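Local coordinates for benzoylformate Decarboxylase (Polynucleobacter necessarius, PDB 4K9Q) that catalyses the thiamine-diphosphate- and magnesium-dependent decarboxylation of benzoylformate to benzaldehyde and carbon dioxide, at the interface of chains A and B. Sequence-based numbering; all coordinates share one arbitrary frame. Chains: chain A/B, Benzoylformate Decarboxylase.

Contact 1: the interface of chains A and B. Residues chain A 433, 436, 481-483, 486-487; chain B 486, 489-491.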
# COMPACT_ATOMS: atom_id res chain seq x y z
N GLN A 433 -9.01 29.79 9.61
CA GLN A 433 -9.51 28.83 10.60
C GLN A 433 -8.82 27.47 10.62
O GLN A 433 -8.77 26.82 11.65
CB GLN A 433 -11.01 28.58 10.39
CG GLN A 433 -11.84 29.84 10.27
CD GLN A 433 -11.69 30.74 11.47
OE1 GLN A 433 -11.72 30.28 12.61
NE2 GLN A 433 -11.48 32.04 11.22
N VAL A 436 -5.53 27.77 12.75
CA VAL A 436 -5.53 28.97 13.57
C VAL A 436 -4.57 28.84 14.77
O VAL A 436 -3.98 29.83 15.22
CB VAL A 436 -6.98 29.32 14.02
CG1 VAL A 436 -7.52 28.29 14.99
CG2 VAL A 436 -7.04 30.71 14.58
N GLY A 481 -20.68 35.10 12.08
CA GLY A 481 -20.40 34.88 13.48
C GLY A 481 -19.01 34.44 13.89
O GLY A 481 -18.86 33.76 14.89
N LEU A 482 -17.98 34.81 13.13
CA LEU A 482 -16.60 34.58 13.59
C LEU A 482 -16.03 35.88 14.12
O LEU A 482 -16.10 36.91 13.45
CB LEU A 482 -15.71 34.08 12.46
CG LEU A 482 -16.07 32.72 11.88
CD1 LEU A 482 -15.28 32.48 10.61
CD2 LEU A 482 -15.82 31.63 12.91
N ASP A 483 -15.47 35.83 15.33
CA ASP A 483 -14.79 36.99 15.89
C ASP A 483 -13.30 36.72 15.79
O ASP A 483 -12.70 36.07 16.66
CB ASP A 483 -15.19 37.24 17.35
CG ASP A 483 -14.58 38.53 17.92
OD1 ASP A 483 -13.58 39.04 17.37
OD2 ASP A 483 -15.10 39.04 18.94
N ALA A 486 -10.93 38.11 18.47
CA ALA A 486 -10.88 37.23 19.64
C ALA A 486 -9.96 36.03 19.41
O ALA A 486 -9.33 35.55 20.36
CB ALA A 486 -12.28 36.78 20.05
N GLN A 487 -9.88 35.54 18.17
CA GLN A 487 -8.97 34.43 17.85
C GLN A 487 -7.50 34.83 18.07
O GLN A 487 -6.72 34.07 18.63
CB GLN A 487 -9.18 33.91 16.42
CG GLN A 487 -10.52 33.24 16.23
CD GLN A 487 -10.76 32.74 14.81
OE1 GLN A 487 -10.23 33.28 13.84
NE2 GLN A 487 -11.59 31.71 14.70
N ALA B 486 -11.52 33.74 25.35
CA ALA B 486 -11.50 34.36 24.03
C ALA B 486 -11.72 33.35 22.90
O ALA B 486 -12.31 33.69 21.88
CB ALA B 486 -10.20 35.14 23.82
N LYS B 489 -15.43 32.89 22.67
CA LYS B 489 -15.98 34.10 22.07
C LYS B 489 -15.73 34.13 20.56
O LYS B 489 -16.59 34.54 19.78
CB LYS B 489 -15.38 35.34 22.74
CG LYS B 489 -15.88 36.67 22.19
CD LYS B 489 -15.21 37.84 22.90
CE LYS B 489 -15.67 39.17 22.32
NZ LYS B 489 -15.10 40.34 23.07
N ALA B 490 -14.55 33.67 20.16
CA ALA B 490 -14.16 33.67 18.76
C ALA B 490 -15.18 32.94 17.88
O ALA B 490 -15.43 33.34 16.74
CB ALA B 490 -12.78 33.04 18.60
N TYR B 491 -15.77 31.88 18.41
CA TYR B 491 -16.70 31.05 17.63
C TYR B 491 -18.15 31.26 18.02
O TYR B 491 -19.04 30.54 17.55
CB TYR B 491 -16.31 29.58 17.74
CG TYR B 491 -14.98 29.31 17.07
CD1 TYR B 491 -14.84 29.50 15.71
CD2 TYR B 491 -13.88 28.92 17.81
CE1 TYR B 491 -13.63 29.28 15.08
CE2 TYR B 491 -12.66 28.69 17.19
CZ TYR B 491 -12.55 28.87 15.83
OH TYR B 491 -11.35 28.65 15.20
O HOH W 1 -20.70 31.75 15.62
O HOH W 2 -18.46 35.31 17.24
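B:Ala490 ends helix 484-490, and its carbonyl oxygen O takes the backbone N-H of A:Asp483 at 2.9 Å in a nearly straight bond (174° at the hydrogen). The methyl CB of B:Ala490 presses on CG of A:Gln487, 3.3 Å away, where helix 484-490 of each chain meets its counterpart. B:Tyr491, next in line, has CG anti to its own carbonyl carbon (chi1 -67°), and one side of its ring meets both A:Leu482 CD2, 3.7 Å from CD1, and A:Gln487 NE2, over the CE1/CZ rim. Its phenol OH donates to the amide oxygen OE1 of A:Gln433 at 3.1 Å. A:Gln487 crosses B:Tyr491 at about a right angle, amide and ring planes 67° apart, and its NE2 hydrogen-bonds OH at 3.1 Å. The same OE1 also receives A:Gln487 NE2 in its carbonyl plane, and A:Gln433 NE2 returns a bond to A:Gln487 OE1, so the two amides hold each other's rotation. A:Asp483 OD1 is taken up by the backbone N of A:Ala486 from above the carboxylate plane, capping the helix start; OD2 lies 4.3 Å from B:Lys489 NZ. Together these contacts join the two C-terminal domains and tie their seam to the helix starting at A:Asp429, which binds magnesium.

Contact 2: the interface of chains A and B. Residues chain A 99-100, 103, 108-110; chain B 277-280.
The loop that leaves strand 93-98 in the N-terminal thiamine-diphosphate-binding domain of chain A packs here against a loop of the central domain of chain B, residues 277-280. A:Gln99 carries the polar centre. Bent at its second torsion (chi2 -73°), it brings NE2 to the carbonyl oxygen O of B:Tyr278 at 3.0 Å, in the carbonyl plane and on a lone pair, with that oxygen also in the amide plane of A:Gln99 (173° at the hydrogen). The second N-H of that NE2 goes to the backbone O of A:Leu109, also 3.0 Å away and nearly in line with the C=O bond, while A:Gln99 OE1 accepts the backbone N of A:Thr100. Bonds at both ends probably fix the rotation of the amide. Next to it, A:Leu109 N binds B:Tyr277 O at 2.8 Å, so consecutive carbonyls of chain B are read by one loop. The ring of B:Tyr278 receives A:Leu109 CD2 over one face toward the rim and has A:Gln99 NE2 at its edge. A:Leu110 CD1 comes obliquely to the phenol end, 3.6 Å from CE1 of B:Tyr278. On the other flank A:Met103 crosses B:Tyr277 at about a right angle, SD against CB. It meets the indole obliquely, A:Met103 CG 3.7 Å from B:Trp280 CE3. Water 3 bridges A:Gln99 OE1, at 2.8 Å, to the B:Tyr278 O that NE2 already grips.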
# COMPACT_ATOMS: atom_id res chain seq x y z
N GLN A 99 4.85 2.82 19.76
CA GLN A 99 4.79 2.06 21.01
C GLN A 99 6.06 1.23 21.19
O GLN A 99 6.75 0.92 20.23
CB GLN A 99 3.54 1.18 21.07
CG GLN A 99 2.38 1.80 21.86
CD GLN A 99 2.63 1.78 23.38
OE1 GLN A 99 3.76 1.60 23.84
NE2 GLN A 99 1.56 1.97 24.15
N THR A 100 6.35 0.88 22.44
CA THR A 100 7.55 0.13 22.74
C THR A 100 7.57 -1.26 22.07
O THR A 100 6.54 -1.94 22.01
CB THR A 100 7.73 -0.03 24.27
OG1 THR A 100 8.76 -0.98 24.52
CG2 THR A 100 6.43 -0.53 24.90
N MET A 103 5.80 -4.27 23.52
CA MET A 103 4.36 -4.54 23.37
C MET A 103 3.84 -4.50 21.93
O MET A 103 2.71 -4.92 21.66
CB MET A 103 3.54 -3.54 24.21
CG MET A 103 3.74 -3.65 25.71
SD MET A 103 2.49 -2.78 26.68
CE MET A 103 3.00 -1.06 26.51
N PRO A 108 -1.03 -2.37 21.60
CA PRO A 108 -1.69 -1.65 22.69
C PRO A 108 -2.12 -0.26 22.21
O PRO A 108 -1.91 0.10 21.04
CB PRO A 108 -0.57 -1.52 23.73
CG PRO A 108 0.67 -1.43 22.90
CD PRO A 108 0.43 -2.40 21.76
N LEU A 109 -2.71 0.52 23.12
CA LEU A 109 -3.15 1.87 22.81
C LEU A 109 -2.03 2.66 22.16
O LEU A 109 -0.87 2.56 22.57
CB LEU A 109 -3.61 2.58 24.07
CG LEU A 109 -4.32 3.91 23.85
CD1 LEU A 109 -5.71 3.67 23.29
CD2 LEU A 109 -4.37 4.70 25.15
N LEU A 110 -2.38 3.44 21.14
CA LEU A 110 -1.46 4.39 20.51
C LEU A 110 -0.31 3.72 19.75
O LEU A 110 0.73 4.32 19.49
CB LEU A 110 -0.98 5.45 21.51
CG LEU A 110 -2.11 6.45 21.86
CD1 LEU A 110 -1.91 7.12 23.21
CD2 LEU A 110 -2.29 7.50 20.76
N TYR B 277 -3.45 -1.90 26.66
CA TYR B 277 -2.42 -1.34 27.52
C TYR B 277 -1.93 0.01 27.00
O TYR B 277 -2.13 0.35 25.84
CB TYR B 277 -1.23 -2.28 27.59
CG TYR B 277 -1.49 -3.65 28.17
CD1 TYR B 277 -1.94 -3.80 29.48
CD2 TYR B 277 -1.23 -4.80 27.42
CE1 TYR B 277 -2.14 -5.07 30.01
CE2 TYR B 277 -1.43 -6.07 27.96
CZ TYR B 277 -1.87 -6.20 29.25
OH TYR B 277 -2.06 -7.45 29.79
N TYR B 278 -1.27 0.77 27.86
CA TYR B 278 -0.72 2.05 27.42
C TYR B 278 0.72 2.23 27.92
O TYR B 278 1.66 2.08 27.14
CB TYR B 278 -1.64 3.21 27.84
CG TYR B 278 -1.18 4.58 27.39
CD1 TYR B 278 -0.28 4.72 26.34
CD2 TYR B 278 -1.64 5.72 28.02
CE1 TYR B 278 0.15 5.98 25.93
CE2 TYR B 278 -1.22 6.98 27.62
CZ TYR B 278 -0.32 7.10 26.58
OH TYR B 278 0.10 8.35 26.18
N PRO B 279 0.91 2.52 29.22
CA PRO B 279 2.28 2.59 29.73
C PRO B 279 2.91 1.21 29.77
O PRO B 279 2.20 0.21 29.90
CB PRO B 279 2.09 3.10 31.16
CG PRO B 279 0.75 2.58 31.55
CD PRO B 279 -0.08 2.67 30.30
N TRP B 280 4.24 1.16 29.65
CA TRP B 280 4.96 -0.08 29.83
C TRP B 280 5.21 -0.31 31.32
O TRP B 280 5.91 0.46 31.97
CB TRP B 280 6.28 -0.06 29.05
CG TRP B 280 7.22 -1.16 29.43
CD1 TRP B 280 8.43 -1.03 30.07
CD2 TRP B 280 7.03 -2.56 29.21
NE1 TRP B 280 9.00 -2.27 30.25
CE2 TRP B 280 8.16 -3.23 29.73
CE3 TRP B 280 6.01 -3.32 28.61
CZ2 TRP B 280 8.30 -4.61 29.68
CZ3 TRP B 280 6.16 -4.70 28.56
CH2 TRP B 280 7.29 -5.33 29.09
O HOH W 3 4.11 2.79 26.40

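Contact 3: the interface of chains A and B. Residues chain A 87, 121-122, 300, 304; chain B 107, 113.
A:Lys304 and B:Glu107 meet with their side chains crossing at about a right angle, joining the central domain of one subunit to the N-terminal domain of the other in this thiamine diphosphate enzyme. CG of A:Lys304 lies between the backbone N and the carbonyl carbon (chi1 69°), and beyond it the chain runs out fully extended. Its ammonium NZ makes a salt bridge with B:Glu107 OE1 at 2.7 Å, coming from the anti side of the carboxylate and 20° out of its plane. NZ also donates to the amide oxygen OD1 of A:Asn300 at 2.8 Å, and water 4 links A:Asn300 ND2 to that same carboxylate oxygen. An alanine in place of A:Lys304 would probably leave the B:Glu107 carboxylate without its charged mate and A:Asn300 OD1 without this donor. The other half centres on B:Ile113. A:Trp122 and B:Ile113 cross at right angles, the far ring carbon CH2 of the indole touching B:Ile113 CD1 at 3.9 Å and lying equally near its CB. A:Pro121, after a cis peptide bond, lays CG over one face of the A:Trp122 ring toward the rim and reaches 3.4 Å from B:Ile113 O. A:Gln87 meets B:Ile113 tip to tip, its amide NE2 3.9 Å from CD1.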
# COMPACT_ATOMS: atom_id res chain seq x y z
N GLN A 87 4.41 18.20 -2.15
CA GLN A 87 4.27 18.93 -3.41
C GLN A 87 5.15 20.19 -3.47
O GLN A 87 5.54 20.62 -4.55
CB GLN A 87 2.78 19.22 -3.71
CG GLN A 87 1.99 17.91 -3.88
CD GLN A 87 0.63 18.08 -4.50
OE1 GLN A 87 -0.05 19.09 -4.28
NE2 GLN A 87 0.20 17.09 -5.29
N PRO A 121 0.44 8.18 -0.04
CA PRO A 121 1.54 8.26 -1.01
C PRO A 121 2.33 9.57 -0.92
O PRO A 121 2.82 10.05 -1.94
CB PRO A 121 0.78 8.25 -2.34
CG PRO A 121 -0.47 9.04 -2.02
CD PRO A 121 -0.83 8.66 -0.61
N TRP A 122 2.45 10.14 0.27
CA TRP A 122 2.98 11.50 0.39
C TRP A 122 4.34 11.64 1.06
O TRP A 122 4.65 12.68 1.63
CB TRP A 122 1.94 12.40 1.05
CG TRP A 122 0.66 12.43 0.26
CD1 TRP A 122 -0.54 11.88 0.60
CD2 TRP A 122 0.48 13.02 -1.03
NE1 TRP A 122 -1.46 12.11 -0.39
CE2 TRP A 122 -0.86 12.81 -1.41
CE3 TRP A 122 1.33 13.72 -1.91
CZ2 TRP A 122 -1.39 13.28 -2.61
CZ3 TRP A 122 0.81 14.17 -3.11
CH2 TRP A 122 -0.54 13.96 -3.45
N ASN A 300 8.62 12.91 -12.00
CA ASN A 300 7.17 12.73 -11.92
C ASN A 300 6.44 13.77 -12.77
O ASN A 300 5.48 13.44 -13.48
CB ASN A 300 6.69 12.78 -10.47
CG ASN A 300 5.17 12.65 -10.35
OD1 ASN A 300 4.47 13.63 -10.09
ND2 ASN A 300 4.67 11.44 -10.55
N LYS A 304 4.15 13.02 -16.58
CA LYS A 304 2.70 13.19 -16.69
C LYS A 304 2.26 14.48 -17.40
O LYS A 304 1.08 14.84 -17.38
CB LYS A 304 2.05 13.11 -15.29
CG LYS A 304 2.36 14.26 -14.37
CD LYS A 304 1.96 13.92 -12.94
CE LYS A 304 2.03 15.14 -12.05
NZ LYS A 304 1.97 14.75 -10.61
N GLU B 107 -2.97 14.80 -13.61
CA GLU B 107 -2.83 15.23 -12.21
C GLU B 107 -2.66 16.74 -12.01
O GLU B 107 -1.63 17.21 -11.52
CB GLU B 107 -1.70 14.45 -11.52
CG GLU B 107 -1.94 12.93 -11.53
CD GLU B 107 -0.82 12.11 -10.89
OE1 GLU B 107 0.17 12.71 -10.40
OE2 GLU B 107 -0.95 10.86 -10.87
N ILE B 113 -3.98 12.11 -5.52
CA ILE B 113 -3.15 11.14 -6.24
C ILE B 113 -3.11 9.81 -5.49
O ILE B 113 -2.89 9.80 -4.28
CB ILE B 113 -1.74 11.71 -6.47
CG1 ILE B 113 -1.82 12.99 -7.32
CG2 ILE B 113 -0.83 10.67 -7.13
CD1 ILE B 113 -0.55 13.82 -7.34
O HOH W 4 2.03 11.20 -9.18

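The centres of the contacts form a nearly even triangle: contact 1 lies about 37 Å from contact 2 and about 35 Å from contact 3, with about 34 Å between contacts 2 and 3. Contacts 2 and 3 draw on one stretch, residues 99-113, supplied by chain A in contact 2 and chain B in contact 3. In contact 2 it faces the partner's central domain; in contact 3 it does so through B:Glu107, while B:Ile113 faces the region of A:Gln87 and A:Trp122. Contact 1 instead pairs C-terminal domains near the two-fold. Each subunit thus grips its partner through all three domains, consistent with a tight dimer within the deposited tetramer.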